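PDB 3UEP: YscQ-C, type III secretion protein from Yersinia pseudotuberculosis, which forms, as the separately translated C-terminal FliN-like part of YscQ, a complex with full-length YscQ that is essential to type III secretion. Local coordinates for the interface of chains A and B. Residues are numbered along the deposited sequence; one frame, centred on the assembly and turned at random. Chains: chain A/B, YscQ-C, type III secretion protein.

The interface of chains A and B. Residues chain A 30-34; chain B 19-22.
A:Leu32 and B:Val21 pair through their backbones in both directions, the centre of a short antiparallel bridge between strand 31-33 of chain A and the start of strand 20-33 of chain B. The amide N of A:Leu32 donates to the carbonyl O of B:Val21 at 3.0 Å, and the N of B:Val21 returns a bond to the O of A:Leu32 at 2.9 Å. The first of these is fairly straight, 156° at the hydrogen. The bridge register also pairs A:Ile31 with B:Gln22 and A:Asp33 with B:Pro20. Where helix 34-39 begins, A:Trp34 N makes a weak bond to B:Leu19 O, 3.2 Å long and bent to 122° at the hydrogen.

Apolar packing is modest and comes chiefly from A:Ile31, which lies alongside the ring of B:Pro20, both side chains pointing the same way. Its CG2 methyl, anti to the backbone N (CG1 at chi1 -58°), reaches B:Pro20 CB at 3.7 Å. The other branch ends in CD1, which passes 4.0 Å from B:Val21 O, the oxygen already bonded to A:Leu32 N.

In the deposited two-chain assembly the two-fold repeats this patch with the chains exchanged; the paired backbone bonds probably help hold together a dimer of the kind typical of FliN-family C-terminal domains. On the B:Val21 side chain, the CG2 methyl stands 3.8 Å from A:Leu32 O.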
ATOM      1  N   GLN A  30       2.032   8.002   5.323  1.00 63.81           N
ATOM      2  CA  GLN A  30       2.694   8.085   4.039  1.00 66.47           C
ATOM      3  C   GLN A  30       3.922   8.978   4.135  1.00 66.71           C
ATOM      4  O   GLN A  30       4.550   9.263   3.114  1.00 78.43           O
ATOM      5  CB  GLN A  30       1.714   8.575   2.964  1.00 68.61           C
ATOM      6  CG  GLN A  30       0.408   7.739   2.855  1.00 47.02           C
ATOM      7  CD  GLN A  30      -0.512   8.222   1.730  1.00 65.71           C
ATOM      8  OE1 GLN A  30      -0.268   7.948   0.549  1.00 64.94           O
ATOM      9  NE2 GLN A  30      -1.567   8.955   2.095  1.00 57.48           N
ATOM     10  N   ILE A  31       4.278   9.406   5.354  1.00 52.46           N
ATOM     11  CA  ILE A  31       5.444  10.284   5.526  1.00 58.32           C
ATOM     12  C   ILE A  31       6.418   9.875   6.634  1.00 67.85           C
ATOM     13  O   ILE A  31       6.057   9.856   7.809  1.00 81.31           O
ATOM     14  CB  ILE A  31       5.051  11.772   5.761  1.00 44.98           C
ATOM     15  CG1 ILE A  31       4.205  12.316   4.606  1.00 53.15           C
ATOM     16  CG2 ILE A  31       6.297  12.622   5.885  1.00 40.08           C
ATOM     17  CD1 ILE A  31       4.999  12.534   3.316  1.00 52.66           C
ATOM     18  N   LEU A  32       7.654   9.560   6.249  1.00 56.09           N
ATOM     19  CA  LEU A  32       8.769   9.466   7.194  1.00 41.70           C
ATOM     20  C   LEU A  32       9.867  10.423   6.739  1.00 39.78           C
ATOM     21  O   LEU A  32      10.181  10.487   5.547  1.00 34.97           O
ATOM     22  CB  LEU A  32       9.335   8.042   7.234  1.00 37.22           C
ATOM     23  CG  LEU A  32       8.407   6.927   7.732  1.00 40.30           C
ATOM     24  CD1 LEU A  32       9.099   5.583   7.696  1.00 40.54           C
ATOM     25  CD2 LEU A  32       7.928   7.226   9.119  1.00 34.11           C
ATOM     26  N   ASP A  33      10.461  11.173   7.659  1.00 30.02           N
ATOM     27  CA  ASP A  33      11.622  11.962   7.265  1.00 29.77           C
ATOM     28  C   ASP A  33      12.851  11.083   7.030  1.00 26.73           C
ATOM     29  O   ASP A  33      12.824   9.886   7.284  1.00 37.17           O
ATOM     30  CB  ASP A  33      11.909  13.115   8.245  1.00 34.69           C
ATOM     31  CG  ASP A  33      12.414  12.646   9.600  1.00 37.69           C
ATOM     32  OD1 ASP A  33      12.536  13.503  10.496  1.00 45.08           O
ATOM     33  OD2 ASP A  33      12.697  11.442   9.778  1.00 38.00           O
ATOM     34  N   TRP A  34      13.928  11.680   6.536  1.00 33.95           N
ATOM     35  CA  TRP A  34      15.129  10.916   6.206  1.00 25.76           C
ATOM     36  C   TRP A  34      15.846  10.369   7.429  1.00 18.42           C
ATOM     37  O   TRP A  34      16.347   9.245   7.394  1.00 23.23           O
ATOM     38  CB  TRP A  34      16.110  11.737   5.357  1.00 27.93           C
ATOM     39  CG  TRP A  34      17.356  10.962   5.040  1.00 22.88           C
ATOM     40  CD1 TRP A  34      18.566  11.080   5.644  1.00 23.09           C
ATOM     41  CD2 TRP A  34      17.491   9.922   4.059  1.00 28.67           C
ATOM     42  NE1 TRP A  34      19.454  10.180   5.101  1.00 40.44           N
ATOM     43  CE2 TRP A  34      18.813   9.454   4.128  1.00 32.24           C
ATOM     44  CE3 TRP A  34      16.613   9.330   3.140  1.00 40.11           C
ATOM     45  CZ2 TRP A  34      19.294   8.440   3.294  1.00 38.23           C
ATOM     46  CZ3 TRP A  34      17.092   8.320   2.315  1.00 41.23           C
ATOM     47  CH2 TRP A  34      18.419   7.891   2.393  1.00 38.31           C
TER
ATOM     48  N   LEU B  19      13.879  15.975   5.523  1.00 26.35           N
ATOM     49  CA  LEU B  19      13.074  16.010   4.303  1.00 34.81           C
ATOM     50  C   LEU B  19      12.038  14.896   4.349  1.00 34.30           C
ATOM     51  O   LEU B  19      12.360  13.763   4.700  1.00 30.36           O
ATOM     52  CB  LEU B  19      13.961  15.884   3.050  1.00 34.03           C
ATOM     53  CG  LEU B  19      13.255  16.123   1.720  1.00 50.21           C
ATOM     54  CD1 LEU B  19      13.109  17.617   1.459  1.00 46.91           C
ATOM     55  CD2 LEU B  19      14.012  15.451   0.591  1.00 60.60           C
ATOM     56  N   PRO B  20      10.785  15.216   4.000  1.00 36.91           N
ATOM     57  CA  PRO B  20       9.715  14.222   4.072  1.00 34.93           C
ATOM     58  C   PRO B  20       9.700  13.308   2.858  1.00 35.95           C
ATOM     59  O   PRO B  20       9.630  13.790   1.733  1.00 44.65           O
ATOM     60  CB  PRO B  20       8.443  15.080   4.100  1.00 40.98           C
ATOM     61  CG  PRO B  20       8.819  16.317   3.367  1.00 45.86           C
ATOM     62  CD  PRO B  20      10.272  16.562   3.674  1.00 38.06           C
ATOM     63  N   VAL B  21       9.767  12.004   3.113  1.00 30.17           N
ATOM     64  CA  VAL B  21       9.695  10.972   2.104  1.00 32.11           C
ATOM     65  C   VAL B  21       8.331  10.256   2.158  1.00 44.17           C
ATOM     66  O   VAL B  21       7.879   9.827   3.227  1.00 35.30           O
ATOM     67  CB  VAL B  21      10.804   9.944   2.353  1.00 29.91           C
ATOM     68  CG1 VAL B  21      10.745   8.798   1.341  1.00 33.77           C
ATOM     69  CG2 VAL B  21      12.158  10.632   2.326  1.00 34.76           C
ATOM     70  N   GLN B  22       7.684  10.130   1.003  1.00 50.62           N
ATOM     71  CA  GLN B  22       6.440   9.370   0.896  1.00 51.80           C
ATOM     72  C   GLN B  22       6.721   7.868   0.982  1.00 46.42           C
ATOM     73  O   GLN B  22       7.401   7.307   0.112  1.00 50.59           O
ATOM     74  CB  GLN B  22       5.726   9.704  -0.418  1.00 52.84           C
TER